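Local coordinates for maternal effect protein oskar (Drosophila melanogaster, PDB 5A4A), which induces the germline as a germ-plasm protein and binds RNA through its SGNH-hydrolase-like OSK domain, at residues M33-R38 with I193-V198; E49-L52 with V58-L61; T120-L125 with Y139-F144; A175-V180 with P186-N191. All coordinates share one frame; numbering follows the deposited sequence. Where two conformers were deposited one is given.

Contact 1. Residues M33-R38 with I193-V198. With SO4 (sulfate ion), chain F; SO4 (sulfate ion), chain B.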
# COMPACT_ATOMS: atom_id res chain seq x y z
N MET A 33 2.97 2.89 -3.29
CA MET A 33 2.81 1.97 -4.40
C MET A 33 2.26 2.66 -5.65
O MET A 33 2.63 2.28 -6.76
CB MET A 33 1.96 0.76 -4.00
CG MET A 33 2.69 -0.21 -3.07
SD MET A 33 4.16 -0.87 -3.85
CE MET A 33 3.43 -1.45 -5.36
N LEU A 34 1.41 3.67 -5.48
CA LEU A 34 0.94 4.46 -6.62
C LEU A 34 2.13 5.04 -7.39
O LEU A 34 2.20 4.93 -8.62
CB LEU A 34 0.01 5.58 -6.16
CG LEU A 34 -0.61 6.47 -7.26
CD1 LEU A 34 -1.33 5.61 -8.28
CD2 LEU A 34 -1.57 7.49 -6.67
N TYR A 35 3.08 5.63 -6.67
CA TYR A 35 4.24 6.23 -7.30
C TYR A 35 5.17 5.19 -7.92
O TYR A 35 5.68 5.38 -9.03
CB TYR A 35 5.01 7.09 -6.31
CG TYR A 35 6.16 7.89 -6.90
CD1 TYR A 35 5.95 8.80 -7.95
CD2 TYR A 35 7.44 7.76 -6.39
CE1 TYR A 35 7.00 9.52 -8.46
CE2 TYR A 35 8.49 8.48 -6.90
CZ TYR A 35 8.27 9.37 -7.93
OH TYR A 35 9.34 10.08 -8.42
N LEU A 36 5.39 4.09 -7.20
CA LEU A 36 6.13 2.96 -7.76
C LEU A 36 5.54 2.55 -9.09
O LEU A 36 6.27 2.38 -10.07
CB LEU A 36 6.13 1.78 -6.79
CG LEU A 36 6.92 0.57 -7.32
CD1 LEU A 36 8.35 0.99 -7.51
CD2 LEU A 36 6.84 -0.60 -6.37
N ALA A 37 4.23 2.40 -9.14
CA ALA A 37 3.56 1.97 -10.36
C ALA A 37 3.64 3.01 -11.48
O ALA A 37 3.76 2.66 -12.66
CB ALA A 37 2.11 1.59 -10.08
N ARG A 38 3.58 4.29 -11.10
CA ARG A 38 3.63 5.37 -12.09
C ARG A 38 5.01 5.39 -12.74
O ARG A 38 5.14 5.54 -13.96
CB ARG A 38 3.35 6.71 -11.42
CG ARG A 38 3.45 7.91 -12.35
CD ARG A 38 2.43 7.83 -13.47
NE ARG A 38 2.25 9.15 -14.08
CZ ARG A 38 1.31 9.44 -14.97
NH1 ARG A 38 0.47 8.49 -15.36
NH2 ARG A 38 1.21 10.68 -15.47
N ILE A 193 16.71 4.35 -7.23
CA ILE A 193 17.36 3.21 -6.59
C ILE A 193 16.41 2.50 -5.61
O ILE A 193 16.30 1.27 -5.60
CB ILE A 193 18.64 3.66 -5.85
CG1 ILE A 193 19.63 4.27 -6.84
CG2 ILE A 193 19.26 2.50 -5.08
CD1 ILE A 193 20.75 5.06 -6.17
N GLY A 194 15.73 3.30 -4.79
CA GLY A 194 14.77 2.79 -3.83
C GLY A 194 13.62 2.04 -4.48
O GLY A 194 13.28 0.93 -4.05
N ARG A 195 13.03 2.63 -5.51
CA ARG A 195 11.94 1.97 -6.23
C ARG A 195 12.38 0.64 -6.82
O ARG A 195 11.66 -0.34 -6.76
CB ARG A 195 11.40 2.88 -7.33
CG ARG A 195 10.71 4.12 -6.83
CD ARG A 195 10.00 4.86 -7.96
NE ARG A 195 10.88 5.32 -9.05
CZ ARG A 195 11.51 6.49 -9.06
NH1 ARG A 195 11.44 7.29 -8.02
NH2 ARG A 195 12.25 6.84 -10.10
N GLN A 196 13.56 0.61 -7.41
CA GLN A 196 14.01 -0.64 -8.01
C GLN A 196 14.30 -1.70 -6.96
O GLN A 196 13.99 -2.86 -7.18
CB GLN A 196 15.19 -0.45 -8.97
CG GLN A 196 15.29 -1.56 -10.03
CD GLN A 196 14.01 -1.74 -10.86
OE1 GLN A 196 13.56 -2.86 -11.10
NE2 GLN A 196 13.42 -0.62 -11.31
N ARG A 197 14.85 -1.31 -5.81
CA ARG A 197 15.07 -2.28 -4.72
C ARG A 197 13.77 -2.92 -4.24
O ARG A 197 13.71 -4.13 -4.06
CB ARG A 197 15.83 -1.66 -3.55
CG ARG A 197 17.33 -1.46 -3.82
CD ARG A 197 18.00 -0.64 -2.72
NE ARG A 197 18.20 -1.38 -1.48
CZ ARG A 197 19.25 -2.16 -1.24
NH1 ARG A 197 20.19 -2.30 -2.17
NH2 ARG A 197 19.36 -2.81 -0.10
N VAL A 198 12.74 -2.09 -4.05
CA VAL A 198 11.44 -2.59 -3.56
C VAL A 198 10.80 -3.50 -4.60
O VAL A 198 10.34 -4.59 -4.28
CB VAL A 198 10.48 -1.44 -3.23
CG1 VAL A 198 9.05 -1.96 -3.03
CG2 VAL A 198 10.96 -0.68 -2.00
S SO4 F . -2.30 10.47 -16.84
O1 SO4 F . -1.03 11.12 -17.11
O2 SO4 F . -2.98 11.15 -15.74
O3 SO4 F . -3.13 10.50 -18.04
O4 SO4 F . -2.08 9.07 -16.45
S SO4 B . 14.16 9.94 -8.82
O1 SO4 B . 14.45 11.36 -8.87
O2 SO4 B . 13.51 9.51 -10.05
O3 SO4 B . 15.41 9.19 -8.68
O4 SO4 B . 13.28 9.69 -7.69
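L36 and R195 make the tight half of a contact between two helices that cross almost at a right angle: L36 CD1 lies 3.6 Å from R195 CB, the two side chains lying alongside and running opposite ways. L36 carries its CG anti to the backbone N (chi1 -179°), which takes it across from helix 31-40 to helix 192-204, and its second methyl, CD2, packs on V198 CG1 at 4.2 Å. The axes of the short segments pass 10.5 Å apart, turned by 97°, and the touching is confined to Y35 and L36 with R195 and V198. The other half is polar and, at Y35, partly exposed. Y35 approaches R195 obliquely, ring and guanidinium planes 79° apart, with Y35 CE2 at 3.4 Å from R195 NH1. The guanidinium presents its edge to a sulfate, R195 NH2 giving a nearly straight bond of 3.0 Å to its O2 while NH1 bonds to its O4. Q174 and the backbone of K192 hold the same ion; R195 NE has a salt bridge to E40, and NH1 also serves W190 O. Apart from the helix pair, R38 grips a second sulfate likewise, R38 NH2 at 2.8 Å from O1 and NH1 also bonding C43 O, with help from R44 and F45. Both sulfates probably come from the crystallisation liquor, but arginine edges joined by backbone N-H groups suit phosphate-like anions, consistent with RNA binding by this domain.

Contact 2. Residues E49-L52 with V58-L61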
# COMPACT_ATOMS: atom_id res chain seq x y z
N GLU A 49 -11.33 11.44 -10.89
CA GLU A 49 -11.20 11.54 -9.44
C GLU A 49 -10.23 12.64 -9.01
O GLU A 49 -9.12 12.73 -9.53
CB GLU A 49 -10.76 10.21 -8.82
CG GLU A 49 -11.90 9.23 -8.57
CD GLU A 49 -12.40 8.60 -9.84
OE1 GLU A 49 -11.58 7.99 -10.57
OE2 GLU A 49 -13.60 8.71 -10.14
N ARG A 50 -10.67 13.45 -8.06
CA ARG A 50 -9.86 14.54 -7.50
C ARG A 50 -8.58 14.01 -6.88
O ARG A 50 -7.49 14.54 -7.10
CB ARG A 50 -10.64 15.29 -6.42
CG ARG A 50 -11.88 15.97 -6.92
CD ARG A 50 -12.51 16.86 -5.86
NE ARG A 50 -13.16 16.11 -4.79
CZ ARG A 50 -14.34 15.50 -4.90
NH1 ARG A 50 -14.99 15.53 -6.05
NH2 ARG A 50 -14.86 14.85 -3.87
N VAL A 51 -8.75 12.95 -6.09
CA VAL A 51 -7.64 12.32 -5.40
C VAL A 51 -6.96 11.37 -6.37
O VAL A 51 -7.61 10.60 -7.07
CB VAL A 51 -8.13 11.59 -4.13
CG1 VAL A 51 -7.03 10.72 -3.54
CG2 VAL A 51 -8.63 12.61 -3.11
N LEU A 52 -5.64 11.45 -6.43
CA LEU A 52 -4.87 10.70 -7.41
C LEU A 52 -5.00 9.21 -7.11
O LEU A 52 -4.85 8.79 -5.96
CB LEU A 52 -3.41 11.07 -7.29
CG LEU A 52 -2.54 11.09 -8.54
CD1 LEU A 52 -3.13 12.10 -9.54
CD2 LEU A 52 -1.14 11.48 -8.15
N VAL A 58 -4.53 4.22 -4.24
CA VAL A 58 -5.20 5.51 -4.05
C VAL A 58 -4.44 6.37 -3.04
O VAL A 58 -4.11 5.89 -1.95
CB VAL A 58 -6.64 5.28 -3.49
CG1 VAL A 58 -7.39 6.61 -3.35
CG2 VAL A 58 -7.43 4.28 -4.38
N SER A 59 -4.18 7.63 -3.38
CA SER A 59 -3.58 8.55 -2.42
C SER A 59 -4.45 8.64 -1.16
O SER A 59 -5.66 8.85 -1.25
CB SER A 59 -3.42 9.94 -3.03
OG SER A 59 -2.87 10.83 -2.07
N GLY A 60 -3.82 8.49 0.00
CA GLY A 60 -4.54 8.58 1.26
C GLY A 60 -5.35 7.35 1.65
O GLY A 60 -6.16 7.41 2.58
N LEU A 61 -5.13 6.23 0.96
CA LEU A 61 -5.87 5.00 1.27
C LEU A 61 -5.43 4.40 2.61
O LEU A 61 -4.29 3.97 2.77
CB LEU A 61 -5.70 3.95 0.17
CG LEU A 61 -6.73 2.81 0.14
CD1 LEU A 61 -8.11 3.32 -0.32
CD2 LEU A 61 -6.26 1.66 -0.74
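V51 and L52 meet V58 and S59 where a loop meets the end of strand 56-58 and the turn after it, and a single backbone bond joins them: S59 N gives its hydrogen to L52 O at 2.9 Å, nearly straight and almost in line with the carbonyl. S59 is the side chain worth following outward. Its CB lies against both partners, 3.5 Å from L52 O and 3.7 Å from V51 CG1. One step further, OG stands anti to the backbone N (chi1 178°), and there it leaves the loop partner behind, bonding instead to D31 and to the backbone N of G182, with a weaker bond to T181 OG1. The buried hydroxyl is therefore held by several groups and has little freedom to rotate. V51 supplies the apolar side of the contact through one methyl. Its CG1 comes within 3.3 Å of S59 O and also touches V58 CG1 at 4.1 Å. That turn, type II from V58 to L61, is closed by L61 N on V58 O at 3.1 Å, with G60 at its positive-phi corner (79°). The contact closes the open end of the short antiparallel hairpin of strands 53-54 and 56-58: residues 49-52 lead in from helix 31-40, residues 58-61 lead out to helix 63-71, and strand 56-58 runs parallel to strand 25-29 in the central sheet.

Contact 3. Residues T120-L125 with Y139-F144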
# COMPACT_ATOMS: atom_id res chain seq x y z
N THR A 120 2.77 -7.10 1.47
CA THR A 120 4.11 -6.53 1.69
C THR A 120 4.02 -5.81 3.03
O THR A 120 2.96 -5.28 3.38
CB THR A 120 4.53 -5.53 0.59
OG1 THR A 120 3.54 -4.50 0.50
CG2 THR A 120 4.66 -6.22 -0.79
N ASN A 121 5.10 -5.78 3.79
CA ASN A 121 5.11 -4.98 5.00
C ASN A 121 5.41 -3.50 4.65
O ASN A 121 5.52 -3.15 3.47
CB ASN A 121 6.02 -5.55 6.09
CG ASN A 121 7.50 -5.58 5.70
OD1 ASN A 121 7.89 -5.06 4.66
ND2 ASN A 121 8.31 -6.19 6.55
N LEU A 122 5.54 -2.66 5.66
CA LEU A 122 5.69 -1.22 5.38
C LEU A 122 7.15 -0.81 5.28
O LEU A 122 7.95 -1.14 6.15
CB LEU A 122 5.01 -0.38 6.44
CG LEU A 122 3.53 -0.66 6.68
CD1 LEU A 122 2.93 0.40 7.60
CD2 LEU A 122 2.80 -0.69 5.33
N ALA A 123 7.49 -0.09 4.23
CA ALA A 123 8.79 0.57 4.14
C ALA A 123 8.92 1.61 5.25
O ALA A 123 7.92 2.15 5.73
CB ALA A 123 8.95 1.25 2.76
N PRO A 124 10.16 1.88 5.68
CA PRO A 124 10.36 2.97 6.64
C PRO A 124 9.84 4.28 6.03
O PRO A 124 9.93 4.46 4.82
CB PRO A 124 11.88 3.03 6.80
CG PRO A 124 12.42 2.37 5.55
CD PRO A 124 11.43 1.29 5.23
N LEU A 125 9.28 5.16 6.86
CA LEU A 125 8.89 6.49 6.41
C LEU A 125 10.09 7.40 6.61
O LEU A 125 10.41 7.81 7.73
CB LEU A 125 7.68 6.97 7.22
CG LEU A 125 6.43 6.10 7.05
CD1 LEU A 125 5.33 6.50 8.02
CD2 LEU A 125 5.92 6.17 5.61
N TYR A 139 7.52 -0.80 13.27
CA TYR A 139 8.11 -2.05 13.75
C TYR A 139 7.05 -3.04 14.24
O TYR A 139 7.07 -4.21 13.85
CB TYR A 139 9.14 -1.74 14.84
CG TYR A 139 9.48 -2.91 15.73
CD1 TYR A 139 10.23 -3.97 15.26
CD2 TYR A 139 9.09 -2.92 17.06
CE1 TYR A 139 10.55 -5.04 16.08
CE2 TYR A 139 9.41 -3.97 17.89
CZ TYR A 139 10.14 -5.02 17.39
OH TYR A 139 10.45 -6.08 18.22
N ARG A 140 6.13 -2.58 15.08
CA ARG A 140 5.11 -3.47 15.63
C ARG A 140 4.06 -3.89 14.61
O ARG A 140 3.63 -5.04 14.59
CB ARG A 140 4.44 -2.84 16.85
CG ARG A 140 5.42 -2.66 17.99
CD ARG A 140 4.80 -2.06 19.24
NE ARG A 140 5.85 -1.91 20.24
CZ ARG A 140 6.20 -2.85 21.11
NH1 ARG A 140 5.54 -4.01 21.20
NH2 ARG A 140 7.19 -2.61 21.95
N PHE A 141 3.64 -2.96 13.76
CA PHE A 141 2.65 -3.31 12.75
C PHE A 141 3.20 -4.34 11.77
O PHE A 141 2.49 -5.27 11.36
CB PHE A 141 2.13 -2.07 12.02
CG PHE A 141 1.09 -2.38 10.98
CD1 PHE A 141 -0.09 -3.02 11.33
CD2 PHE A 141 1.30 -2.04 9.65
CE1 PHE A 141 -1.05 -3.31 10.37
CE2 PHE A 141 0.34 -2.33 8.69
CZ PHE A 141 -0.84 -2.96 9.05
N ASN A 142 4.48 -4.18 11.41
CA ASN A 142 5.11 -5.11 10.50
C ASN A 142 5.20 -6.50 11.11
O ASN A 142 4.99 -7.49 10.42
CB ASN A 142 6.50 -4.64 10.06
CG ASN A 142 6.44 -3.57 8.98
OD1 ASN A 142 5.37 -3.30 8.44
ND2 ASN A 142 7.58 -2.99 8.64
N LYS A 143 5.49 -6.56 12.41
CA LYS A 143 5.49 -7.85 13.12
C LYS A 143 4.09 -8.44 13.13
O LYS A 143 3.92 -9.67 13.00
CB LYS A 143 6.02 -7.70 14.55
CG LYS A 143 7.53 -7.64 14.65
CD LYS A 143 8.00 -7.59 16.10
CE LYS A 143 7.83 -8.93 16.80
NZ LYS A 143 8.26 -8.85 18.23
N PHE A 144 3.08 -7.58 13.29
CA PHE A 144 1.68 -8.01 13.29
C PHE A 144 1.30 -8.59 11.93
O PHE A 144 0.63 -9.62 11.87
CB PHE A 144 0.73 -6.87 13.67
CG PHE A 144 -0.73 -7.27 13.71
CD1 PHE A 144 -1.27 -7.92 14.81
CD2 PHE A 144 -1.57 -6.99 12.64
CE1 PHE A 144 -2.60 -8.29 14.84
CE2 PHE A 144 -2.91 -7.35 12.67
CZ PHE A 144 -3.42 -8.00 13.77
O HOH W 1 6.91 -7.92 8.57
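N121 and N142 bring the loop that leaves strand 116-120 up against helix 132-148, their CA atoms 5.5 Å apart. N142 does most of the joining, because its amide reads the backbone of L122 with both ends. L122 N donates to N142 OD1 at 2.9 Å, coming in tilted from the carbonyl plane, while N142 ND2 returns a bond of 3.1 Å to L122 O that lies in the carbonyl plane on a lone pair. Bonded at both ends, the side-chain amide can hardly flip. Beside it the amide of N121 is stacked, the two planes only 23° apart, with N121 CB 3.3 Å from N142 OD1. With chi1 64° N121 tucks its amide against that of N142, and its polar end turns to other partners: OD1 accepts from the backbone of I157 and H158, and ND2 donates to D156. A water links N121 ND2 to the helix as well, giving its hydrogen to N142 O at 2.7 Å. On the apolar flank, L122 CD1 meets the edge of the F141 ring, 3.6 Å from F141 CD2, and that ring in turn packs edge-to-face with F103. With an alanine at N142, the backbone N-H and carbonyl of L122 would probably both lose their mates and the loop would be freer to shift from the helix. Strand 116-120, this loop, helix 132-148 and the parallel strand 154-155 make up a beta-alpha-beta crossover, the building unit of the alpha/beta fold of SGNH hydrolases.

Contact 4. Residues A175-V180 with P186-N191. With SO4 (sulfate ion), chain C.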
# COMPACT_ATOMS: atom_id res chain seq x y z
N ALA A 175 15.30 13.77 -2.06
CA ALA A 175 15.91 14.76 -1.16
C ALA A 175 14.89 15.52 -0.31
O ALA A 175 15.16 15.85 0.84
CB ALA A 175 16.76 15.74 -1.95
N SER A 176 13.71 15.78 -0.88
CA SER A 176 12.71 16.61 -0.24
C SER A 176 11.34 15.97 -0.25
O SER A 176 11.00 15.24 -1.17
CB SER A 176 12.61 17.97 -0.94
OG SER A 176 13.88 18.60 -1.06
N PRO A 177 10.53 16.24 0.79
CA PRO A 177 9.18 15.68 0.83
C PRO A 177 8.24 16.37 -0.15
O PRO A 177 8.54 17.46 -0.66
CB PRO A 177 8.72 15.96 2.27
CG PRO A 177 9.96 16.42 3.01
CD PRO A 177 10.82 17.05 1.98
N ARG A 178 7.11 15.74 -0.39
CA ARG A 178 6.13 16.23 -1.36
C ARG A 178 4.73 16.24 -0.76
O ARG A 178 4.39 15.42 0.08
CB ARG A 178 6.11 15.33 -2.59
CG ARG A 178 7.41 15.21 -3.36
CD ARG A 178 7.79 16.52 -4.03
NE ARG A 178 8.68 16.29 -5.18
CZ ARG A 178 9.98 16.04 -5.08
NH1 ARG A 178 10.56 15.98 -3.89
NH2 ARG A 178 10.70 15.84 -6.18
N GLN A 179 3.92 17.18 -1.23
CA GLN A 179 2.48 17.17 -0.98
C GLN A 179 1.81 16.04 -1.77
O GLN A 179 2.17 15.79 -2.92
CB GLN A 179 1.89 18.51 -1.45
CG GLN A 179 0.36 18.57 -1.39
CD GLN A 179 -0.14 18.92 -0.01
OE1 GLN A 179 0.29 19.92 0.58
NE2 GLN A 179 -1.05 18.09 0.53
N VAL A 180 0.84 15.37 -1.16
CA VAL A 180 0.01 14.40 -1.90
C VAL A 180 -1.45 14.83 -1.83
O VAL A 180 -1.80 15.73 -1.06
CB VAL A 180 0.20 12.95 -1.39
CG1 VAL A 180 1.67 12.56 -1.44
CG2 VAL A 180 -0.36 12.79 0.01
N PRO A 186 3.35 15.11 4.92
CA PRO A 186 4.33 15.12 3.83
C PRO A 186 4.92 13.74 3.60
O PRO A 186 5.13 12.98 4.55
CB PRO A 186 5.41 16.07 4.33
CG PRO A 186 5.32 15.97 5.84
CD PRO A 186 3.87 15.76 6.14
N TYR A 187 5.17 13.42 2.33
CA TYR A 187 5.67 12.10 1.94
C TYR A 187 7.08 12.24 1.41
O TYR A 187 7.35 13.15 0.62
CB TYR A 187 4.78 11.53 0.83
CG TYR A 187 3.52 10.88 1.33
CD1 TYR A 187 2.57 11.60 2.03
CD2 TYR A 187 3.30 9.52 1.11
CE1 TYR A 187 1.41 10.99 2.49
CE2 TYR A 187 2.14 8.91 1.57
CZ TYR A 187 1.21 9.63 2.26
OH TYR A 187 0.07 9.01 2.71
N LEU A 188 7.98 11.36 1.83
CA LEU A 188 9.32 11.29 1.24
C LEU A 188 9.36 10.04 0.36
O LEU A 188 9.38 8.91 0.86
CB LEU A 188 10.41 11.21 2.32
CG LEU A 188 11.83 11.45 1.79
CD1 LEU A 188 11.95 12.91 1.31
CD2 LEU A 188 12.90 11.14 2.83
N PHE A 189 9.36 10.24 -0.95
CA PHE A 189 9.22 9.12 -1.87
C PHE A 189 10.52 8.37 -2.15
O PHE A 189 11.61 8.91 -1.97
CB PHE A 189 8.58 9.58 -3.18
CG PHE A 189 7.13 9.87 -3.03
CD1 PHE A 189 6.20 8.84 -3.07
CD2 PHE A 189 6.68 11.17 -2.80
CE1 PHE A 189 4.85 9.09 -2.92
CE2 PHE A 189 5.34 11.43 -2.65
CZ PHE A 189 4.42 10.39 -2.70
N TRP A 190 10.38 7.10 -2.53
CA TRP A 190 11.53 6.31 -2.90
C TRP A 190 12.08 6.85 -4.21
O TRP A 190 11.33 7.16 -5.14
CB TRP A 190 11.14 4.83 -3.05
CG TRP A 190 10.26 4.29 -1.94
CD1 TRP A 190 10.27 4.66 -0.61
CD2 TRP A 190 9.27 3.25 -2.06
NE1 TRP A 190 9.32 3.93 0.09
CE2 TRP A 190 8.70 3.07 -0.78
CE3 TRP A 190 8.80 2.48 -3.13
CZ2 TRP A 190 7.69 2.13 -0.54
CZ3 TRP A 190 7.79 1.56 -2.89
CH2 TRP A 190 7.25 1.39 -1.61
N ASN A 191 13.41 6.97 -4.29
CA ASN A 191 14.02 7.46 -5.53
C ASN A 191 14.20 6.30 -6.51
O ASN A 191 13.67 5.22 -6.28
CB ASN A 191 15.31 8.24 -5.27
CG ASN A 191 16.45 7.37 -4.76
OD1 ASN A 191 16.36 6.15 -4.71
ND2 ASN A 191 17.55 8.01 -4.40
S SO4 C . 14.20 15.33 -5.15
O1 SO4 C . 14.85 16.50 -5.71
O2 SO4 C . 13.23 14.80 -6.13
O3 SO4 C . 15.22 14.31 -4.89
O4 SO4 C . 13.48 15.70 -3.94
O HOH W 2 9.80 12.88 -2.02
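V180 lies over one face of the Y187 ring, with CG1 4.0 Å from the centroid and 27° off the normal, a CH-pi contact in which the two side chains cross at about a right angle. The first torsion of V180 (chi1 -55°) sets both methyls on the Y187 ring, CG2 touching Y187 CE1 at 3.5 Å, while CG1 also reaches F189 CZ at 3.7 Å. F189 is met differently, at its edge, by V180 CG1 and by R178 CB. The R178 guanidinium stands nearly perpendicular to that ring (81°) and points its own edge at a sulfate, probably from the crystallisation liquor, where R178 NH2 bonds to O2 at 2.7 Å; the ion is also held by the backbone N-H groups of A175 and S176. The backbones are joined by a single antiparallel bridge, R178 N to Y187 O at 2.8 Å and Y187 N back to R178 O at 3.1 Å. Further along, L188 CD1 presses on the backbone at S176 C (3.5 Å), and a water ties S176 O to F189 N. Replacing Y187 by alanine is likely to leave V180 without the ring face it packs on and to open a gap toward F32 and M91. Both segments belong to the long connection between strand 154-155 and helix 192-204; V180, Y187 and F189 rest on D31 at the start of helix 31-40, Y187 also touches helix 87-91, and N191 caps the N terminus of helix 192-204.

In the fold
From the N terminus, 33-38 opens contact 1, which closes only at 193-198 and so encloses the other three. Inside that loop, contact 2 closes the short hairpin between 49-52 and 58-61, contact 3 joins 120-125 to 139-144 and contact 4 joins 175-180 to 186-191; these follow in series, and none cross. Contacts 2 and 3 stand about 22 Å apart between centres, on opposite sides of the chain's centre, whereas contact 4 touches all three others. Its W190 meets A123 and V198, its F189 meets Y35 and its V180 meets S59, tying the terminal helix, the 31-40 helix and the loops flanking the sheet together; contact 1 also touches contact 2 through L34 and L52.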